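Local atomic coordinates of protein-tyrosine-phosphatase (Vibrio vulnificus, PDB entry 7DHF), a protein that probably removes phosphate from phosphotyrosine in proteins, as a low-molecular-weight protein tyrosine phosphatase. Residues A[24-29]-A[33-38]; A[9-14]-A[73-78]; A[119-124]-A[131-136]; A[38-43]-A[94-99]. The protein carries 1 engineered substitution. All coordinates share one frame; numbering follows the deposited sequence.

How the contacts relate
Contacts 1, 2 and 4 involve strands of the central parallel sheet; contact 3 packs a loop on helix 128-146. Contact 1 and contact 2 bear on neighbouring strands, 34-39 and 7-12, joined by the bond from Val10 N to Ala36 O (2.8 Å). Contact 2 and contact 4 have centres about 6 Å apart and touch through Ile40 N and Ala12 O (2.8 Å). Contact 1 reaches contact 3 where Val25 CG2 packs on Tyr135 CE1 (3.7 Å). Contact 2 holds the phosphate at the predicted active site. Contact 3 carries the predicted proton donor Asp122, and its Pro123 side chain is about 5 Å from the phosphate. The centres of contacts 2 and 3 are about 18 Å apart.

Contact 1 of 4, residues A[24-29]-A[33-38]; sequences RVLQKL and KTVASA
Gln27 and Val35 join helix 18-29 to strand 34-39 within a beta-alpha-beta unit, formed with strand 7-12. The helix and strand segments run almost exactly antiparallel, at 177°, with their axes 7.9 Å apart at the closest approach. This is the return leg of the crossover: the chain leaves the helix, turns through a short loop and comes back as a strand.

The polar part belongs to one side-chain amide. Gln27 uses both ends of it on the strand backbone. NE2 donates to Lys33 O over 2.9 Å, in a nearly straight bond (174°) that lies in the amide plane of Gln27. OE1 accepts from Val35 N over 3.0 Å, and this bond is more bent. In both bonds the donor stands above the carbonyl plane of its acceptor. Two bonds to backbone groups two residues apart should fix the rotation of the amide. The chain of Gln27 first extends with CG anti to the backbone N (chi1 -175°), then bends at chi2 to bring the amide to the strand.

The apolar part lies beside it. Val35 lies alongside the Gln27 chain, the two pointing opposite ways, with CG2 against Gln27 CA. Val35 also packs on Val10 and Leu26 on Ile8, both of strand 7-12, which continues this core. Lys33 sends its NZ elsewhere, to Phe5 O and Leu149 O. The side chains of Leu26 and Val35 cross at about a right angle, with Leu26 CD2 4.2 Å from Val35 CG1.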
loop_
_atom_site.group_PDB
_atom_site.type_symbol
_atom_site.label_atom_id
_atom_site.label_comp_id
_atom_site.label_asym_id
_atom_site.label_seq_id
_atom_site.Cartn_x
_atom_site.Cartn_y
_atom_site.Cartn_z
ATOM N N ARG A 24 4.593 5.539 -0.462
ATOM C CA ARG A 24 5.589 6.597 -0.348
ATOM C C ARG A 24 6.885 6.093 0.276
ATOM O O ARG A 24 7.969 6.540 -0.108
ATOM C CB ARG A 24 5.011 7.777 0.434
ATOM C CG ARG A 24 3.768 8.391 -0.204
ATOM C CD ARG A 24 4.054 9.001 -1.572
ATOM N NE ARG A 24 2.849 9.573 -2.174
ATOM C CZ ARG A 24 2.387 10.797 -1.928
ATOM N NH1 ARG A 24 3.026 11.605 -1.091
ATOM N NH2 ARG A 24 1.279 11.215 -2.520
ATOM N N VAL A 25 6.801 5.165 1.231
ATOM C CA VAL A 25 8.015 4.554 1.770
ATOM C C VAL A 25 8.770 3.830 0.666
ATOM O O VAL A 25 9.983 4.006 0.498
ATOM C CB VAL A 25 7.677 3.618 2.946
ATOM C CG1 VAL A 25 8.909 2.821 3.376
ATOM C CG2 VAL A 25 7.129 4.415 4.120
ATOM N N LEU A 26 8.059 3.013 -0.115
ATOM C CA LEU A 26 8.704 2.278 -1.195
ATOM C C LEU A 26 9.222 3.223 -2.273
ATOM O O LEU A 26 10.303 3.004 -2.832
ATOM C CB LEU A 26 7.724 1.262 -1.779
ATOM C CG LEU A 26 8.313 0.122 -2.608
ATOM C CD1 LEU A 26 9.259 -0.740 -1.778
ATOM C CD2 LEU A 26 7.198 -0.733 -3.190
ATOM N N GLN A 27 8.466 4.280 -2.580
ATOM C CA GLN A 27 8.902 5.217 -3.608
ATOM C C GLN A 27 10.220 5.875 -3.218
ATOM O O GLN A 27 11.092 6.087 -4.067
ATOM C CB GLN A 27 7.822 6.272 -3.847
ATOM C CG GLN A 27 8.126 7.231 -4.989
ATOM C CD GLN A 27 8.180 6.528 -6.332
ATOM O OE1 GLN A 27 7.169 6.418 -7.026
ATOM N NE2 GLN A 27 9.363 6.052 -6.706
ATOM N N LYS A 28 10.379 6.206 -1.936
ATOM C CA LYS A 28 11.625 6.812 -1.476
ATOM C C LYS A 28 12.788 5.836 -1.601
ATOM O O LYS A 28 13.908 6.235 -1.942
ATOM C CB LYS A 28 11.464 7.283 -0.031
ATOM C CG LYS A 28 12.673 8.009 0.524
ATOM C CD LYS A 28 12.417 8.463 1.950
ATOM C CE LYS A 28 13.667 9.025 2.597
ATOM N NZ LYS A 28 13.466 9.260 4.054
ATOM N N LEU A 29 12.543 4.551 -1.340
ATOM C CA LEU A 29 13.589 3.544 -1.451
ATOM C C LEU A 29 13.867 3.144 -2.891
ATOM O O LEU A 29 14.960 2.644 -3.180
ATOM C CB LEU A 29 13.174 2.280 -0.694
ATOM C CG LEU A 29 13.094 2.358 0.827
ATOM C CD1 LEU A 29 12.308 1.179 1.377
ATOM C CD2 LEU A 29 14.498 2.370 1.410
ATOM N N LYS A 33 11.733 3.389 -9.744
ATOM C CA LYS A 33 10.455 2.744 -9.994
ATOM C C LYS A 33 9.344 3.776 -9.872
ATOM O O LYS A 33 9.533 4.861 -9.314
ATOM C CB LYS A 33 10.188 1.629 -8.971
ATOM C CG LYS A 33 11.327 0.646 -8.795
ATOM C CD LYS A 33 11.524 -0.215 -10.021
ATOM C CE LYS A 33 12.588 -1.270 -9.775
ATOM N NZ LYS A 33 12.843 -2.082 -10.989
ATOM N N THR A 34 8.171 3.422 -10.386
ATOM C CA THR A 34 6.966 4.221 -10.216
ATOM C C THR A 34 6.049 3.450 -9.278
ATOM O O THR A 34 5.658 2.318 -9.582
ATOM C CB THR A 34 6.272 4.461 -11.557
ATOM O OG1 THR A 34 7.172 5.114 -12.458
ATOM C CG2 THR A 34 5.030 5.329 -11.376
ATOM N N VAL A 35 5.714 4.058 -8.144
ATOM C CA VAL A 35 4.909 3.411 -7.116
ATOM C C VAL A 35 3.631 4.214 -6.933
ATOM O O VAL A 35 3.676 5.442 -6.798
ATOM C CB VAL A 35 5.667 3.284 -5.782
ATOM C CG1 VAL A 35 4.920 2.354 -4.839
ATOM C CG2 VAL A 35 7.089 2.786 -6.012
ATOM N N ALA A 36 2.497 3.519 -6.926
ATOM C CA ALA A 36 1.194 4.103 -6.646
ATOM C C ALA A 36 0.472 3.192 -5.659
ATOM O O ALA A 36 1.023 2.187 -5.199
ATOM C CB ALA A 36 0.383 4.281 -7.935
ATOM N N SER A 37 -0.771 3.536 -5.326
ATOM C CA SER A 37 -1.542 2.707 -4.411
ATOM C C SER A 37 -3.027 2.821 -4.720
ATOM O O SER A 37 -3.476 3.753 -5.393
ATOM C CB SER A 37 -1.265 3.062 -2.944
ATOM O OG SER A 37 -1.577 4.418 -2.664
ATOM N N ALA A 38 -3.787 1.854 -4.211
ATOM C CA ALA A 38 -5.228 1.829 -4.417
ATOM C C ALA A 38 -5.877 0.986 -3.330
ATOM O O ALA A 38 -5.213 0.212 -2.636
ATOM C CB ALA A 38 -5.592 1.276 -5.797
#

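Contact 2 of 4, residues A[9-14]-A[73-78]; sequences LVVAVG and QQLTSA. Engineered in segment 9-14: Ala12 (natural residue Cys). With PO4 (phosphate ion), chain E.
Leu75 points its two methyls at the side chains of Leu9 and Val11, which project from the same side of strand 7-12. Its CD1 does most of the touching. That methyl faces both strand residues, 3.8 Å from Leu9 CD2 and 3.9 Å from Val11 CG2. The side chain of Leu75 runs obliquely to that of Leu9 but is nearly perpendicular to that of Val11. Its second methyl, CD2, lies 4.2 Å from Val11 CG1. Both methyls of Val11 therefore face Leu75. CG of Leu75 is anti to its backbone N (chi1 -177°), which carries the fork of the side chain forward to the strand.

No hydrogen bond crosses between the segments. All three touching residues are buried, and Ile40 adds to the cluster by packing on both Val11 and Leu75. The loop has its own polar brace: Gln74 NE2 donates to Leu75 O over 3.0 Å. Gln74 NE2 also bonds to Ile40 O, and its OE1 takes the N-H of Glu43.

Beyond Val11 the strand opens into the phosphate site. Val13 N and Gly14 N both donate to phosphate O4, at 2.8 and 2.9 Å. The engineered Ala12, a cysteine in the natural protein, brings CB to 3.2 Å from the same oxygen. Ile16 N, Cys17 N, Arg18 N and Ser19 OG add further bonds to the ion. A strand followed by a loop of backbone N-H groups round an oxyanion, leading into a helix, is the P-loop of low-molecular-weight tyrosine phosphatases; Ala12 stands at its predicted nucleophile position.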
loop_
_atom_site.group_PDB
_atom_site.type_symbol
_atom_site.label_atom_id
_atom_site.label_comp_id
_atom_site.label_asym_id
_atom_site.label_seq_id
_atom_site.Cartn_x
_atom_site.Cartn_y
_atom_site.Cartn_z
ATOM N N LEU A 9 2.145 -1.245 -7.562
ATOM C CA LEU A 9 0.893 -0.776 -6.980
ATOM C C LEU A 9 0.741 -1.395 -5.597
ATOM O O LEU A 9 0.673 -2.622 -5.466
ATOM C CB LEU A 9 -0.290 -1.171 -7.867
ATOM C CG LEU A 9 -1.656 -0.618 -7.452
ATOM C CD1 LEU A 9 -1.720 0.893 -7.654
ATOM C CD2 LEU A 9 -2.768 -1.310 -8.222
ATOM N N VAL A 10 0.691 -0.549 -4.572
ATOM C CA VAL A 10 0.483 -0.998 -3.199
ATOM C C VAL A 10 -1.010 -0.950 -2.907
ATOM O O VAL A 10 -1.656 0.084 -3.105
ATOM C CB VAL A 10 1.272 -0.116 -2.218
ATOM C CG1 VAL A 10 1.065 -0.585 -0.786
ATOM C CG2 VAL A 10 2.749 -0.118 -2.580
ATOM N N VAL A 11 -1.566 -2.066 -2.438
ATOM C CA VAL A 11 -3.010 -2.224 -2.337
ATOM C C VAL A 11 -3.408 -2.595 -0.917
ATOM O O VAL A 11 -2.788 -3.454 -0.281
ATOM C CB VAL A 11 -3.532 -3.268 -3.345
ATOM C CG1 VAL A 11 -5.007 -3.577 -3.102
ATOM C CG2 VAL A 11 -3.321 -2.769 -4.765
ATOM N N ALA A 12 -4.456 -1.936 -0.429
ATOM C CA ALA A 12 -5.141 -2.361 0.781
ATOM C C ALA A 12 -6.636 -2.129 0.588
ATOM O O ALA A 12 -7.173 -2.467 -0.470
ATOM C CB ALA A 12 -4.576 -1.646 2.007
ATOM N N VAL A 13 -7.320 -1.553 1.576
ATOM C CA VAL A 13 -8.782 -1.476 1.581
ATOM C C VAL A 13 -9.283 -0.048 1.337
ATOM O O VAL A 13 -10.032 0.202 0.394
ATOM C CB VAL A 13 -9.375 -2.083 2.871
ATOM C CG1 VAL A 13 -10.891 -1.935 2.899
ATOM C CG2 VAL A 13 -8.977 -3.544 2.991
ATOM N N GLY A 14 -8.894 0.892 2.195
ATOM C CA GLY A 14 -9.401 2.248 2.090
ATOM C C GLY A 14 -8.519 3.180 1.284
ATOM O O GLY A 14 -8.976 4.224 0.811
ATOM N N GLN A 73 -7.838 6.129 -4.213
ATOM C CA GLN A 73 -8.460 5.673 -5.447
ATOM C C GLN A 73 -8.868 4.212 -5.317
ATOM O O GLN A 73 -8.291 3.445 -4.541
ATOM C CB GLN A 73 -7.544 5.858 -6.669
ATOM C CG GLN A 73 -6.429 4.831 -6.802
ATOM C CD GLN A 73 -5.611 5.041 -8.058
ATOM O OE1 GLN A 73 -6.150 5.382 -9.112
ATOM N NE2 GLN A 73 -4.304 4.851 -7.952
ATOM N N GLN A 74 -9.854 3.834 -6.127
ATOM C CA GLN A 74 -10.425 2.495 -6.106
ATOM C C GLN A 74 -9.623 1.551 -6.993
ATOM O O GLN A 74 -9.178 1.921 -8.084
ATOM C CB GLN A 74 -11.868 2.556 -6.614
ATOM C CG GLN A 74 -12.534 1.205 -6.858
ATOM C CD GLN A 74 -12.697 0.386 -5.594
ATOM O OE1 GLN A 74 -13.049 0.913 -4.539
ATOM N NE2 GLN A 74 -12.439 -0.912 -5.695
ATOM N N LEU A 75 -9.453 0.321 -6.515
ATOM C CA LEU A 75 -8.798 -0.708 -7.307
ATOM C C LEU A 75 -9.743 -1.194 -8.399
ATOM O O LEU A 75 -10.881 -1.582 -8.121
ATOM C CB LEU A 75 -8.416 -1.875 -6.405
ATOM C CG LEU A 75 -7.644 -3.015 -7.070
ATOM C CD1 LEU A 75 -6.199 -2.615 -7.319
ATOM C CD2 LEU A 75 -7.712 -4.258 -6.206
ATOM N N THR A 76 -9.271 -1.170 -9.643
ATOM C CA THR A 76 -10.040 -1.661 -10.777
ATOM C C THR A 76 -9.158 -2.573 -11.614
ATOM O O THR A 76 -7.931 -2.569 -11.495
ATOM C CB THR A 76 -10.531 -0.522 -11.679
ATOM O OG1 THR A 76 -9.407 0.091 -12.323
ATOM C CG2 THR A 76 -11.292 0.522 -10.877
ATOM N N SER A 77 -9.802 -3.363 -12.476
ATOM C CA SER A 77 -9.054 -4.212 -13.396
ATOM C C SER A 77 -8.186 -3.376 -14.326
ATOM O O SER A 77 -7.025 -3.716 -14.580
ATOM C CB SER A 77 -10.020 -5.079 -14.202
ATOM O OG SER A 77 -9.342 -5.779 -15.230
ATOM N N ALA A 78 -8.732 -2.271 -14.842
ATOM C CA ALA A 78 -7.954 -1.402 -15.719
ATOM C C ALA A 78 -6.724 -0.857 -15.002
ATOM O O ALA A 78 -5.637 -0.781 -15.587
ATOM C CB ALA A 78 -8.828 -0.260 -16.233
HETATM P P PO4 E . -5.640 1.245 3.989
HETATM O O1 PO4 E . -6.433 2.508 4.251
HETATM O O2 PO4 E . -4.780 0.973 5.201
HETATM O O3 PO4 E . -4.773 1.498 2.779
HETATM O O4 PO4 E . -6.600 0.100 3.756
#

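Contact 3 of 4, residues A[119-124]-A[131-136]; sequences DIPDPY and FVHAYQ
Phe131 has CG anti to its own carbonyl carbon (chi1 -75°), and this turn brings one face of its ring over Pro123. The proline lies across that face. Its CB stands 3.7 Å from the ring centroid and only 3° off the ring normal, a clear CH-pi contact. CG lies farther out over the same face, 3.7 Å from CE1. Pro123 O reaches the far part of the ring, 3.3 Å from Phe131 CE2.

The next turn of helix 128-146 extends the contact. Ala134 CB packs on Pro123 CG at 4.1 Å and also approaches Ile120 CG2. At the outer side Pro121 CG meets the edge of the His133 ring at CD2. Phe131 also packs on Met55, Ala56 and Val59 of helix 54-61.

No hydrogen bond joins the two segments. Asp122 OD1 accepts from Tyr124 N over 3.0 Å, an Asx turn, with the donor above the carboxylate plane. OD2 bonds to a glycerol, probably from the crystallisation liquor. Ile120 O takes a bond from Arg18 NH1.

The loop is thus seated on the helix by prolines and apolar groups, while the Asx turn holds the carboxylate of Asp122, the predicted proton donor. This is consistent with a loop placed to present that acid beside the phosphate site.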
loop_
_atom_site.group_PDB
_atom_site.type_symbol
_atom_site.label_atom_id
_atom_site.label_comp_id
_atom_site.label_asym_id
_atom_site.label_seq_id
_atom_site.Cartn_x
_atom_site.Cartn_y
_atom_site.Cartn_z
ATOM N N ASP A 119 0.813 -10.244 7.749
ATOM C CA ASP A 119 -0.145 -9.193 7.440
ATOM C C ASP A 119 0.199 -7.930 8.221
ATOM O O ASP A 119 0.774 -7.983 9.312
ATOM C CB ASP A 119 -1.557 -9.624 7.836
ATOM C CG ASP A 119 -2.119 -10.706 6.940
ATOM O OD1 ASP A 119 -1.487 -11.034 5.915
ATOM O OD2 ASP A 119 -3.215 -11.216 7.257
ATOM N N ILE A 120 -0.161 -6.787 7.652
ATOM C CA ILE A 120 0.019 -5.493 8.307
ATOM C C ILE A 120 -1.369 -4.951 8.636
ATOM O O ILE A 120 -2.140 -4.625 7.719
ATOM C CB ILE A 120 0.825 -4.530 7.426
ATOM C CG1 ILE A 120 2.234 -5.098 7.213
ATOM C CG2 ILE A 120 0.880 -3.140 8.063
ATOM C CD1 ILE A 120 3.088 -4.325 6.240
ATOM N N PRO A 121 -1.744 -4.849 9.911
ATOM C CA PRO A 121 -3.126 -4.503 10.256
ATOM C C PRO A 121 -3.451 -3.031 10.049
ATOM O O PRO A 121 -2.594 -2.149 10.149
ATOM C CB PRO A 121 -3.219 -4.874 11.740
ATOM C CG PRO A 121 -1.831 -4.734 12.244
ATOM C CD PRO A 121 -0.929 -5.122 11.109
ATOM N N ASP A 122 -4.726 -2.781 9.778
ATOM C CA ASP A 122 -5.216 -1.437 9.494
ATOM C C ASP A 122 -5.246 -0.605 10.773
ATOM O O ASP A 122 -5.907 -1.007 11.741
ATOM C CB ASP A 122 -6.623 -1.565 8.920
ATOM C CG ASP A 122 -7.196 -0.241 8.455
ATOM O OD1 ASP A 122 -6.486 0.783 8.512
ATOM O OD2 ASP A 122 -8.363 -0.236 8.009
ATOM N N PRO A 123 -4.563 0.537 10.831
ATOM C CA PRO A 123 -4.603 1.381 12.035
ATOM C C PRO A 123 -5.753 2.375 12.079
ATOM O O PRO A 123 -5.856 3.125 13.057
ATOM C CB PRO A 123 -3.273 2.136 11.934
ATOM C CG PRO A 123 -3.081 2.324 10.469
ATOM C CD PRO A 123 -3.622 1.067 9.825
ATOM N N TYR A 124 -6.615 2.390 11.065
ATOM C CA TYR A 124 -7.633 3.426 10.951
ATOM C C TYR A 124 -8.482 3.503 12.211
ATOM O O TYR A 124 -8.928 2.482 12.743
ATOM C CB TYR A 124 -8.516 3.137 9.736
ATOM C CG TYR A 124 -9.507 4.232 9.404
ATOM C CD1 TYR A 124 -9.098 5.555 9.287
ATOM C CD2 TYR A 124 -10.844 3.938 9.170
ATOM C CE1 TYR A 124 -9.998 6.556 8.974
ATOM C CE2 TYR A 124 -11.749 4.933 8.854
ATOM C CZ TYR A 124 -11.320 6.238 8.755
ATOM O OH TYR A 124 -12.219 7.230 8.438
ATOM N N PHE A 131 -0.629 3.521 14.443
ATOM C CA PHE A 131 0.018 4.038 13.243
ATOM C C PHE A 131 1.529 3.847 13.305
ATOM O O PHE A 131 2.169 3.588 12.279
ATOM C CB PHE A 131 -0.360 5.506 13.042
ATOM C CG PHE A 131 -1.762 5.697 12.534
ATOM C CD1 PHE A 131 -2.011 5.808 11.177
ATOM C CD2 PHE A 131 -2.831 5.756 13.413
ATOM C CE1 PHE A 131 -3.295 5.978 10.707
ATOM C CE2 PHE A 131 -4.121 5.924 12.948
ATOM C CZ PHE A 131 -4.353 6.034 11.592
ATOM N N VAL A 132 2.118 3.975 14.495
ATOM C CA VAL A 132 3.547 3.712 14.648
ATOM C C VAL A 132 3.851 2.246 14.364
ATOM O O VAL A 132 4.845 1.920 13.702
ATOM C CB VAL A 132 4.023 4.147 16.048
ATOM C CG1 VAL A 132 5.462 3.702 16.297
ATOM C CG2 VAL A 132 3.903 5.654 16.200
ATOM N N HIS A 133 3.004 1.340 14.857
ATOM C CA HIS A 133 3.198 -0.084 14.599
ATOM C C HIS A 133 3.083 -0.386 13.112
ATOM O O HIS A 133 3.908 -1.114 12.545
ATOM C CB HIS A 133 2.173 -0.894 15.394
ATOM C CG HIS A 133 2.207 -2.363 15.107
ATOM N ND1 HIS A 133 3.272 -3.167 15.456
ATOM C CD2 HIS A 133 1.305 -3.177 14.508
ATOM C CE1 HIS A 133 3.025 -4.409 15.084
ATOM N NE2 HIS A 133 1.838 -4.442 14.506
ATOM N N ALA A 134 2.057 0.163 12.458
ATOM C CA ALA A 134 1.897 -0.054 11.026
ATOM C C ALA A 134 3.092 0.486 10.255
ATOM O O ALA A 134 3.613 -0.184 9.355
ATOM C CB ALA A 134 0.603 0.596 10.535
ATOM N N TYR A 135 3.553 1.693 10.601
ATOM C CA TYR A 135 4.699 2.257 9.899
ATOM C C TYR A 135 5.931 1.382 10.074
ATOM O O TYR A 135 6.686 1.163 9.120
ATOM C CB TYR A 135 4.989 3.687 10.364
ATOM C CG TYR A 135 6.032 4.336 9.488
ATOM C CD1 TYR A 135 5.661 5.083 8.381
ATOM C CD2 TYR A 135 7.388 4.151 9.731
ATOM C CE1 TYR A 135 6.603 5.651 7.555
ATOM C CE2 TYR A 135 8.342 4.715 8.905
ATOM C CZ TYR A 135 7.943 5.464 7.818
ATOM O OH TYR A 135 8.879 6.031 6.986
ATOM N N GLN A 136 6.153 0.876 11.288
ATOM C CA GLN A 136 7.314 0.027 11.535
ATOM C C GLN A 136 7.311 -1.190 10.619
ATOM O O GLN A 136 8.322 -1.502 9.979
ATOM C CB GLN A 136 7.334 -0.409 13.000
ATOM C CG GLN A 136 8.532 -1.270 13.371
ATOM C CD GLN A 136 9.838 -0.506 13.307
ATOM O OE1 GLN A 136 9.875 0.698 13.558
ATOM N NE2 GLN A 136 10.916 -1.202 12.972
#

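Contact 4 of 4, residues A[38-43]-A[94-99]; sequences AGIAAE and MEALTQ
The CA atoms of Ile40 and Leu97 are the nearest across the two segments, 6.7 Å apart, where the chain leaves strand 34-39 and makes a type I beta turn from Gly39 to Ala42. The side chain of Ile40 points at helix 92-100 and carries the contact. Two of its carbons meet one methyl. CG2 lies 4.0 Å from Ala96 CB, and CD1 lies 4.1 Å from the same carbon. The two branches part at CB: CG1 is anti to the carbonyl carbon (chi1 -68°), while CG2 is anti to the backbone N. CD1 also reaches past Ala96 CB to within 4.3 Å of the backbone N of Leu97.

Leu97 lies beside this pair and takes a small share. Its side chain turns to Leu75, to Ile86 of strand 85-88 and to Thr108 of strand 108-110, in the core under the helix. Ile40 itself also meets His93 and Ile100 along the helix.

Within the turn the bond from Ala42 N to Gly39 O is weak, at 3.5 Å. Outside it, Ile40 pairs through its backbone with Ala12.

Across the two segments the side-chain contact is apolar, with no hydrogen bond. It rests on van der Waals packing of partly buried side chains, and so has little directionality. Backbone pairing ties the same residue, Ile40, to the strand of the phosphate site.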
loop_
_atom_site.group_PDB
_atom_site.type_symbol
_atom_site.label_atom_id
_atom_site.label_comp_id
_atom_site.label_asym_id
_atom_site.label_seq_id
_atom_site.Cartn_x
_atom_site.Cartn_y
_atom_site.Cartn_z
ATOM N N ALA A 38 -3.787 1.854 -4.211
ATOM C CA ALA A 38 -5.228 1.829 -4.417
ATOM C C ALA A 38 -5.877 0.986 -3.330
ATOM O O ALA A 38 -5.213 0.212 -2.636
ATOM C CB ALA A 38 -5.592 1.276 -5.797
ATOM N N GLY A 39 -7.192 1.143 -3.205
ATOM C CA GLY A 39 -7.952 0.438 -2.193
ATOM C C GLY A 39 -9.055 -0.425 -2.770
ATOM O O GLY A 39 -9.803 0.009 -3.652
ATOM N N ILE A 40 -9.167 -1.656 -2.261
ATOM C CA ILE A 40 -10.177 -2.595 -2.739
ATOM C C ILE A 40 -11.583 -2.074 -2.481
ATOM O O ILE A 40 -12.517 -2.397 -3.225
ATOM C CB ILE A 40 -9.945 -3.974 -2.086
ATOM C CG1 ILE A 40 -8.653 -4.593 -2.613
ATOM C CG2 ILE A 40 -11.129 -4.906 -2.331
ATOM C CD1 ILE A 40 -8.115 -5.704 -1.747
ATOM N N ALA A 41 -11.767 -1.279 -1.425
ATOM C CA ALA A 41 -13.086 -0.801 -1.025
ATOM C C ALA A 41 -13.103 0.715 -0.862
ATOM O O ALA A 41 -13.899 1.251 -0.088
ATOM C CB ALA A 41 -13.554 -1.486 0.258
ATOM N N ALA A 42 -12.232 1.423 -1.580
ATOM C CA ALA A 42 -12.175 2.874 -1.438
ATOM C C ALA A 42 -13.498 3.521 -1.827
ATOM O O ALA A 42 -13.968 4.445 -1.153
ATOM C CB ALA A 42 -11.031 3.437 -2.282
ATOM N N GLU A 43 -14.117 3.048 -2.910
ATOM C CA GLU A 43 -15.357 3.658 -3.383
ATOM C C GLU A 43 -16.509 3.378 -2.423
ATOM O O GLU A 43 -17.236 4.298 -2.027
ATOM C CB GLU A 43 -15.675 3.154 -4.795
ATOM C CG GLU A 43 -16.635 4.037 -5.584
ATOM C CD GLU A 43 -16.536 3.822 -7.087
ATOM O OE1 GLU A 43 -15.827 2.888 -7.516
ATOM O OE2 GLU A 43 -17.177 4.585 -7.844
ATOM N N MET A 94 -5.691 -10.681 -1.449
ATOM C CA MET A 94 -5.441 -11.258 -2.765
ATOM C C MET A 94 -6.723 -11.795 -3.386
ATOM O O MET A 94 -6.999 -11.559 -4.567
ATOM C CB MET A 94 -4.387 -12.357 -2.665
ATOM C CG MET A 94 -3.036 -11.855 -2.206
ATOM S SD MET A 94 -1.738 -13.058 -2.519
ATOM C CE MET A 94 -0.360 -12.285 -1.678
ATOM N N GLU A 95 -7.520 -12.529 -2.608
ATOM C CA GLU A 95 -8.760 -13.076 -3.151
ATOM C C GLU A 95 -9.751 -11.968 -3.487
ATOM O O GLU A 95 -10.445 -12.037 -4.509
ATOM C CB GLU A 95 -9.366 -14.093 -2.182
ATOM C CG GLU A 95 -8.646 -15.436 -2.181
ATOM C CD GLU A 95 -9.358 -16.490 -1.353
ATOM O OE1 GLU A 95 -10.436 -16.190 -0.799
ATOM O OE2 GLU A 95 -8.838 -17.623 -1.258
ATOM N N ALA A 96 -9.827 -10.933 -2.649
ATOM C CA ALA A 96 -10.684 -9.798 -2.966
ATOM C C ALA A 96 -10.200 -9.088 -4.225
ATOM O O ALA A 96 -11.007 -8.638 -5.046
ATOM C CB ALA A 96 -10.725 -8.828 -1.786
ATOM N N LEU A 97 -8.881 -8.989 -4.396
ATOM C CA LEU A 97 -8.328 -8.350 -5.587
ATOM C C LEU A 97 -8.648 -9.154 -6.840
ATOM O O LEU A 97 -9.045 -8.590 -7.866
ATOM C CB LEU A 97 -6.817 -8.182 -5.426
ATOM C CG LEU A 97 -6.084 -7.518 -6.593
ATOM C CD1 LEU A 97 -4.967 -6.629 -6.070
ATOM C CD2 LEU A 97 -5.525 -8.544 -7.565
ATOM N N THR A 98 -8.474 -10.476 -6.779
ATOM C CA THR A 98 -8.703 -11.309 -7.954
ATOM C C THR A 98 -10.177 -11.393 -8.328
ATOM O O THR A 98 -10.490 -11.678 -9.489
ATOM C CB THR A 98 -8.112 -12.703 -7.740
ATOM O OG1 THR A 98 -8.637 -13.272 -6.536
ATOM C CG2 THR A 98 -6.594 -12.628 -7.649
ATOM N N GLN A 99 -11.088 -11.158 -7.381
ATOM C CA GLN A 99 -12.490 -10.980 -7.743
ATOM C C GLN A 99 -12.648 -9.814 -8.709
ATOM O O GLN A 99 -13.452 -9.873 -9.646
ATOM C CB GLN A 99 -13.330 -10.733 -6.491
ATOM C CG GLN A 99 -13.577 -11.960 -5.632
ATOM C CD GLN A 99 -14.394 -11.640 -4.393
ATOM O OE1 GLN A 99 -14.210 -10.596 -3.765
ATOM N NE2 GLN A 99 -15.311 -12.534 -4.041
#